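Local coordinates for putative uncharacterized protein (Chaetomium thermophilum, PDB 5T8V) that probably loads the cohesin ring onto chromatin, this chain being the C-terminal, HEAT-repeat part of the Scc2 loader, at residues A[173-176]-A[182-185]; A[1206-1211]-A[1276-1281]. All blocks are in the same frame, centred on the assembly; numbering follows the deposited sequence.

Contact 1: residues A[173-176]-A[182-185]; sequences LRNT and LFKA
With CG anti to the backbone N in both residues, Asn175 (chi1 -161°) and Phe183 bring amide and ring together, and Leu173, in the same first rotamer, sends its CD2 methyl to the same helix. The motif is a helix–loop–helix turn of the largely helical, HEAT-repeat Scc2 fragment: Leu173 is the first residue to leave helical geometry after helix 149-172, and the short loop folds back so that helix 180-187 lies against it. No hydrogen bond joins the two segments; the turn closes on the Phe183 ring, which the loop meets on one face and at its edge. Asn175 CB sits over the centre of that face, 4.0 Å from the ring centroid and 5° off the normal, a CH-pi contact. Beyond it the amide leans over the same ring, its plane turned 32° from that of the phenyl group, and ND2 comes within 3.4 Å of Phe183 CD1. The peptide of Arg174 approaches obliquely, its carbonyl carbon 3.5 Å from Phe183 CD2, while Leu173 O lies at the ring edge. Deeper in the turn, Leu173 CD2 reaches Phe183 CA at 3.7 Å and also meets Leu182 CG, so this apolar branch fills the angle between loop and helix; Val113 of helix 112-117 touches Leu182 from outside the turn. The chain bends at Asn175, the centre of an inverse gamma turn. On the more exposed flank the extended Lys184 chain passes the Asn175 amide with CE before NZ forms a salt bridge with Glu180. Arg174 is directed away from the helix, and its guanidinium ties the loop to Ala171 O and Glu235 O; NH1 also donates to Leu173 O at 3.0 Å, from above the carbonyl plane.

Contact 2: residues A[1206-1211]-A[1276-1281]; sequences SIFAYQ and SRFIIE
Phe1278 projects from helix 1271-1284 onto helix 1200-1213, and its side chain carries nearly the whole of this helix–helix crossing in the all-helical C-terminal region of Scc2. The helices cross steeply, with 108° between their N-to-C directions and local axes 10.7 Å apart, and a large ring bridges that spacing. Starting at its root, CB lies 3.5 Å from Phe1208 CD1 and also touches CE1 of that ring. CG comes against Phe1208 CD1 as well, and CD1 of Phe1278 lies a little farther from the same atom. Across the ring, CD2 is shared between Phe1208 CD1 and CB. CE2 moves on to Phe1208 CB, at 3.8 Å, and to CA, which stands over one face of the Phe1278 ring toward its rim. Gln1211 CG approaches CE1 obliquely at 4.2 Å. In both phenylalanines CG is anti to the backbone N (Phe1278, chi1 168°), and the two side chains run alongside each other, pointing opposite ways; their rings meet obliquely, with planes at 48° and centroids 5.2 Å apart. The Phe1208 ring also meets Tyr1275, three residues before Phe1278 on helix 1271-1284. Beyond its apolar CG, Gln1211 turns its amide to Thr1171 O and Lys1229 NZ. At the far end of the Phe1278 ring, CZ rests on the CG2 methyl of Ile1207 at 3.9 Å.

Contact 1 and contact 2 lie on opposite sides of the chain's centre, their own centres about 91 Å apart, and share no helix. Both turn on a phenylalanine ring received by the other segment, but in different settings. Contact 1 is local and only partly buried: a loop meets the helix that follows it, the ring is packed by peptide groups and an asparagine, and charged side chains border it. Contact 2 joins segments with 64 residues between them; all four touching residues are buried, and the contact is almost wholly hydrocarbon. Neither pair of segments is hydrogen-bonded across; several polar side chains find partners elsewhere, within their own segment or in neighbouring parts of the chain.

Contact 1: residues A[173-176]-A[182-185]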
ATOM      1  N   LEU A 173     -45.385 -12.785 -16.624  1.00 39.65           N
ATOM      2  CA  LEU A 173     -46.603 -12.588 -15.846  1.00 40.66           C
ATOM      3  C   LEU A 173     -46.384 -12.989 -14.394  1.00 42.85           C
ATOM      4  O   LEU A 173     -45.884 -14.081 -14.107  1.00 42.39           O
ATOM      5  CB  LEU A 173     -47.751 -13.398 -16.443  1.00 38.42           C
ATOM      6  CG  LEU A 173     -49.125 -13.083 -15.853  1.00 39.30           C
ATOM      7  CD1 LEU A 173     -49.621 -11.737 -16.358  1.00 39.88           C
ATOM      8  CD2 LEU A 173     -50.118 -14.187 -16.179  1.00 38.90           C
ATOM      9  N   ARG A 174     -46.778 -12.108 -13.478  1.00 43.30           N
ATOM     10  CA  ARG A 174     -46.645 -12.336 -12.049  1.00 45.32           C
ATOM     11  C   ARG A 174     -48.015 -12.286 -11.385  1.00 48.00           C
ATOM     12  O   ARG A 174     -49.031 -11.977 -12.013  1.00 47.34           O
ATOM     13  CB  ARG A 174     -45.709 -11.301 -11.414  1.00 46.74           C
ATOM     14  CG  ARG A 174     -44.290 -11.343 -11.953  1.00 46.25           C
ATOM     15  CD  ARG A 174     -43.580 -12.637 -11.574  1.00 45.64           C
ATOM     16  NE  ARG A 174     -42.232 -12.704 -12.134  1.00 44.73           N
ATOM     17  CZ  ARG A 174     -41.938 -13.179 -13.341  1.00 41.84           C
ATOM     18  NH1 ARG A 174     -42.894 -13.640 -14.137  1.00 39.07           N
ATOM     19  NH2 ARG A 174     -40.678 -13.192 -13.757  1.00 41.93           N
ATOM     20  N   ASN A 175     -48.028 -12.599 -10.092  1.00 50.58           N
ATOM     21  CA  ASN A 175     -49.268 -12.667  -9.322  1.00 53.45           C
ATOM     22  C   ASN A 175     -49.495 -11.339  -8.600  1.00 58.24           C
ATOM     23  O   ASN A 175     -49.474 -11.238  -7.373  1.00 60.42           O
ATOM     24  CB  ASN A 175     -49.214 -13.840  -8.347  1.00 53.68           C
ATOM     25  CG  ASN A 175     -50.586 -14.261  -7.868  1.00 53.94           C
ATOM     26  OD1 ASN A 175     -51.487 -13.436  -7.724  1.00 55.07           O
ATOM     27  ND2 ASN A 175     -50.751 -15.555  -7.622  1.00 53.00           N
ATOM     28  N   THR A 176     -49.715 -10.305  -9.407  1.00 62.92           N
ATOM     29  CA  THR A 176     -49.961  -8.958  -8.917  1.00 66.84           C
ATOM     30  C   THR A 176     -51.459  -8.688  -8.869  1.00 69.87           C
ATOM     31  O   THR A 176     -52.235  -9.251  -9.646  1.00 68.51           O
ATOM     32  CB  THR A 176     -49.275  -7.920  -9.810  1.00 66.47           C
ATOM     33  OG1 THR A 176     -47.902  -8.284  -9.999  1.00 65.25           O
ATOM     34  CG2 THR A 176     -49.339  -6.529  -9.185  1.00 69.65           C
ATOM     35  N   LEU A 182     -55.800 -13.088 -14.191  1.00 47.44           N
ATOM     36  CA  LEU A 182     -55.219 -13.767 -15.345  1.00 43.22           C
ATOM     37  C   LEU A 182     -54.197 -14.812 -14.911  1.00 39.77           C
ATOM     38  O   LEU A 182     -54.176 -15.932 -15.440  1.00 37.05           O
ATOM     39  CB  LEU A 182     -54.577 -12.743 -16.281  1.00 43.22           C
ATOM     40  CG  LEU A 182     -53.791 -13.305 -17.468  1.00 41.58           C
ATOM     41  CD1 LEU A 182     -54.643 -14.265 -18.284  1.00 40.90           C
ATOM     42  CD2 LEU A 182     -53.279 -12.173 -18.343  1.00 41.90           C
ATOM     43  N   PHE A 183     -53.341 -14.462 -13.948  1.00 35.12           N
ATOM     44  CA  PHE A 183     -52.342 -15.406 -13.462  1.00 34.46           C
ATOM     45  C   PHE A 183     -52.998 -16.696 -12.988  1.00 34.58           C
ATOM     46  O   PHE A 183     -52.603 -17.795 -13.394  1.00 33.13           O
ATOM     47  CB  PHE A 183     -51.522 -14.775 -12.335  1.00 36.16           C
ATOM     48  CG  PHE A 183     -50.467 -15.684 -11.769  1.00 35.87           C
ATOM     49  CD1 PHE A 183     -50.796 -16.663 -10.846  1.00 36.78           C
ATOM     50  CD2 PHE A 183     -49.144 -15.554 -12.154  1.00 34.93           C
ATOM     51  CE1 PHE A 183     -49.830 -17.501 -10.326  1.00 36.78           C
ATOM     52  CE2 PHE A 183     -48.172 -16.390 -11.634  1.00 34.89           C
ATOM     53  CZ  PHE A 183     -48.517 -17.363 -10.719  1.00 35.84           C
ATOM     54  N   LYS A 184     -54.008 -16.584 -12.123  1.00 51.55           N
ATOM     55  CA  LYS A 184     -54.634 -17.795 -11.601  1.00 54.06           C
ATOM     56  C   LYS A 184     -55.412 -18.531 -12.685  1.00 49.97           C
ATOM     57  O   LYS A 184     -55.495 -19.767 -12.662  1.00 49.60           O
ATOM     58  CB  LYS A 184     -55.531 -17.442 -10.414  1.00 59.81           C
ATOM     59  CG  LYS A 184     -54.824 -16.543  -9.405  1.00 64.52           C
ATOM     60  CD  LYS A 184     -55.404 -16.641  -8.005  1.00 67.77           C
ATOM     61  CE  LYS A 184     -54.610 -15.769  -7.041  1.00 70.25           C
ATOM     62  NZ  LYS A 184     -55.187 -15.728  -5.670  1.00 73.56           N
ATOM     63  N   ALA A 185     -55.957 -17.797 -13.656  1.00 35.01           N
ATOM     64  CA  ALA A 185     -56.671 -18.427 -14.761  1.00 33.82           C
ATOM     65  C   ALA A 185     -55.745 -19.325 -15.578  1.00 31.65           C
ATOM     66  O   ALA A 185     -56.049 -20.502 -15.806  1.00 31.19           O
ATOM     67  CB  ALA A 185     -57.304 -17.353 -15.644  1.00 33.88           C
TER

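Contact 2: residues A[1206-1211]-A[1276-1281]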
ATOM      1  N   SER A1206      23.595  39.036   9.672  1.00 40.91           N
ATOM      2  CA  SER A1206      24.176  38.131  10.658  1.00 41.16           C
ATOM      3  C   SER A1206      24.163  36.693  10.157  1.00 40.69           C
ATOM      4  O   SER A1206      25.158  35.973  10.279  1.00 41.15           O
ATOM      5  CB  SER A1206      23.419  38.244  11.981  1.00 40.97           C
ATOM      6  OG  SER A1206      23.931  37.336  12.938  1.00 41.23           O
ATOM      7  N   ILE A1207      23.036  36.252   9.596  1.00 40.16           N
ATOM      8  CA  ILE A1207      22.956  34.888   9.082  1.00 40.15           C
ATOM      9  C   ILE A1207      23.990  34.676   7.987  1.00 40.59           C
ATOM     10  O   ILE A1207      24.647  33.629   7.928  1.00 41.05           O
ATOM     11  CB  ILE A1207      21.530  34.583   8.584  1.00 39.83           C
ATOM     12  CG1 ILE A1207      20.551  34.588   9.763  1.00 39.75           C
ATOM     13  CG2 ILE A1207      21.487  33.228   7.866  1.00 40.16           C
ATOM     14  CD1 ILE A1207      19.094  34.463   9.362  1.00 39.74           C
ATOM     15  N   PHE A1208      24.159  35.664   7.105  1.00 43.29           N
ATOM     16  CA  PHE A1208      25.143  35.527   6.035  1.00 44.07           C
ATOM     17  C   PHE A1208      26.556  35.428   6.600  1.00 45.54           C
ATOM     18  O   PHE A1208      27.320  34.528   6.234  1.00 45.64           O
ATOM     19  CB  PHE A1208      25.038  36.699   5.061  1.00 44.32           C
ATOM     20  CG  PHE A1208      26.144  36.732   4.043  1.00 45.32           C
ATOM     21  CD1 PHE A1208      26.247  35.741   3.082  1.00 45.05           C
ATOM     22  CD2 PHE A1208      27.084  37.749   4.053  1.00 47.26           C
ATOM     23  CE1 PHE A1208      27.264  35.764   2.150  1.00 46.61           C
ATOM     24  CE2 PHE A1208      28.103  37.777   3.122  1.00 48.73           C
ATOM     25  CZ  PHE A1208      28.193  36.783   2.169  1.00 48.40           C
ATOM     26  N   ALA A1209      26.924  36.352   7.492  1.00 55.72           N
ATOM     27  CA  ALA A1209      28.257  36.309   8.088  1.00 55.93           C
ATOM     28  C   ALA A1209      28.495  34.987   8.806  1.00 55.14           C
ATOM     29  O   ALA A1209      29.609  34.452   8.788  1.00 55.85           O
ATOM     30  CB  ALA A1209      28.440  37.482   9.050  1.00 55.98           C
ATOM     31  N   TYR A1210      27.455  34.443   9.437  1.00 47.81           N
ATOM     32  CA  TYR A1210      27.587  33.174  10.146  1.00 48.32           C
ATOM     33  C   TYR A1210      27.825  32.028   9.171  1.00 48.03           C
ATOM     34  O   TYR A1210      28.709  31.192   9.384  1.00 47.69           O
ATOM     35  CB  TYR A1210      26.334  32.929  10.985  1.00 46.92           C
ATOM     36  CG  TYR A1210      26.381  31.692  11.854  1.00 46.64           C
ATOM     37  CD1 TYR A1210      27.123  31.671  13.025  1.00 47.79           C
ATOM     38  CD2 TYR A1210      25.661  30.556  11.515  1.00 46.39           C
ATOM     39  CE1 TYR A1210      27.161  30.547  13.830  1.00 48.60           C
ATOM     40  CE2 TYR A1210      25.690  29.426  12.311  1.00 47.29           C
ATOM     41  CZ  TYR A1210      26.442  29.427  13.468  1.00 48.41           C
ATOM     42  OH  TYR A1210      26.477  28.303  14.266  1.00 49.23           O
ATOM     43  N   GLN A1211      27.044  31.977   8.088  1.00 53.45           N
ATOM     44  CA  GLN A1211      27.234  30.931   7.089  1.00 53.76           C
ATOM     45  C   GLN A1211      28.597  31.040   6.419  1.00 55.04           C
ATOM     46  O   GLN A1211      29.180  30.021   6.028  1.00 55.51           O
ATOM     47  CB  GLN A1211      26.125  31.003   6.038  1.00 52.51           C
ATOM     48  CG  GLN A1211      24.740  30.689   6.574  1.00 51.47           C
ATOM     49  CD  GLN A1211      24.569  29.225   6.923  1.00 51.90           C
ATOM     50  OE1 GLN A1211      25.086  28.347   6.232  1.00 52.86           O
ATOM     51  NE2 GLN A1211      23.847  28.953   8.004  1.00 51.20           N
ATOM     52  N   SER A1276      24.590  39.423  -1.968  1.00 68.34           N
ATOM     53  CA  SER A1276      23.463  39.446  -2.894  1.00 68.38           C
ATOM     54  C   SER A1276      23.137  38.044  -3.392  1.00 66.73           C
ATOM     55  O   SER A1276      21.980  37.612  -3.358  1.00 66.73           O
ATOM     56  CB  SER A1276      23.774  40.375  -4.068  1.00 70.83           C
ATOM     57  OG  SER A1276      23.959  41.710  -3.628  1.00 73.06           O
ATOM     58  N   ARG A1277      24.153  37.316  -3.861  1.00 56.79           N
ATOM     59  CA  ARG A1277      23.947  35.928  -4.259  1.00 55.73           C
ATOM     60  C   ARG A1277      23.315  35.130  -3.127  1.00 53.24           C
ATOM     61  O   ARG A1277      22.355  34.375  -3.336  1.00 52.27           O
ATOM     62  CB  ARG A1277      25.279  35.301  -4.672  1.00 57.42           C
ATOM     63  CG  ARG A1277      25.161  33.845  -5.098  1.00 58.19           C
ATOM     64  CD  ARG A1277      26.514  33.244  -5.425  1.00 59.87           C
ATOM     65  NE  ARG A1277      26.375  31.986  -6.153  1.00 61.50           N
ATOM     66  CZ  ARG A1277      27.389  31.306  -6.677  1.00 64.14           C
ATOM     67  NH1 ARG A1277      28.632  31.756  -6.559  1.00 65.51           N
ATOM     68  NH2 ARG A1277      27.158  30.174  -7.328  1.00 65.41           N
ATOM     69  N   PHE A1278      23.844  35.290  -1.912  1.00 58.05           N
ATOM     70  CA  PHE A1278      23.322  34.540  -0.778  1.00 57.47           C
ATOM     71  C   PHE A1278      21.823  34.750  -0.614  1.00 57.36           C
ATOM     72  O   PHE A1278      21.086  33.796  -0.340  1.00 58.05           O
ATOM     73  CB  PHE A1278      24.052  34.930   0.508  1.00 57.38           C
ATOM     74  CG  PHE A1278      23.391  34.409   1.755  1.00 56.47           C
ATOM     75  CD1 PHE A1278      23.531  33.085   2.127  1.00 56.80           C
ATOM     76  CD2 PHE A1278      22.623  35.243   2.551  1.00 56.07           C
ATOM     77  CE1 PHE A1278      22.919  32.601   3.270  1.00 56.79           C
ATOM     78  CE2 PHE A1278      22.011  34.768   3.691  1.00 55.82           C
ATOM     79  CZ  PHE A1278      22.159  33.446   4.052  1.00 56.33           C
ATOM     80  N   ILE A1279      21.344  35.987  -0.784  1.00 50.99           N
ATOM     81  CA  ILE A1279      19.941  36.277  -0.495  1.00 51.11           C
ATOM     82  C   ILE A1279      19.049  36.229  -1.731  1.00 50.57           C
ATOM     83  O   ILE A1279      17.830  36.393  -1.596  1.00 50.78           O
ATOM     84  CB  ILE A1279      19.771  37.629   0.231  1.00 52.09           C
ATOM     85  CG1 ILE A1279      20.246  38.800  -0.631  1.00 52.79           C
ATOM     86  CG2 ILE A1279      20.517  37.603   1.559  1.00 52.47           C
ATOM     87  CD1 ILE A1279      19.969  40.156   0.007  1.00 53.36           C
ATOM     88  N   ILE A1280      19.601  36.005  -2.922  1.00 57.65           N
ATOM     89  CA  ILE A1280      18.751  35.693  -4.074  1.00 58.31           C
ATOM     90  C   ILE A1280      18.563  34.187  -4.212  1.00 58.39           C
ATOM     91  O   ILE A1280      17.472  33.717  -4.557  1.00 58.43           O
ATOM     92  CB  ILE A1280      19.313  36.312  -5.375  1.00 59.10           C
ATOM     93  CG1 ILE A1280      20.658  35.691  -5.754  1.00 59.87           C
ATOM     94  CG2 ILE A1280      19.432  37.824  -5.249  1.00 59.04           C
ATOM     95  CD1 ILE A1280      20.549  34.627  -6.828  1.00 60.69           C
ATOM     96  N   GLU A1281      19.614  33.413  -3.923  1.00 54.39           N
ATOM     97  CA  GLU A1281      19.464  31.963  -3.897  1.00 54.79           C
ATOM     98  C   GLU A1281      18.421  31.537  -2.871  1.00 54.62           C
ATOM     99  O   GLU A1281      17.819  30.465  -3.006  1.00 54.85           O
ATOM    100  CB  GLU A1281      20.811  31.305  -3.606  1.00 54.60           C
ATOM    101  CG  GLU A1281      21.818  31.438  -4.735  1.00 55.63           C
ATOM    102  CD  GLU A1281      23.193  30.918  -4.357  1.00 57.01           C
ATOM    103  OE1 GLU A1281      23.665  31.230  -3.245  1.00 55.97           O
ATOM    104  OE2 GLU A1281      23.799  30.193  -5.172  1.00 59.15           O
TER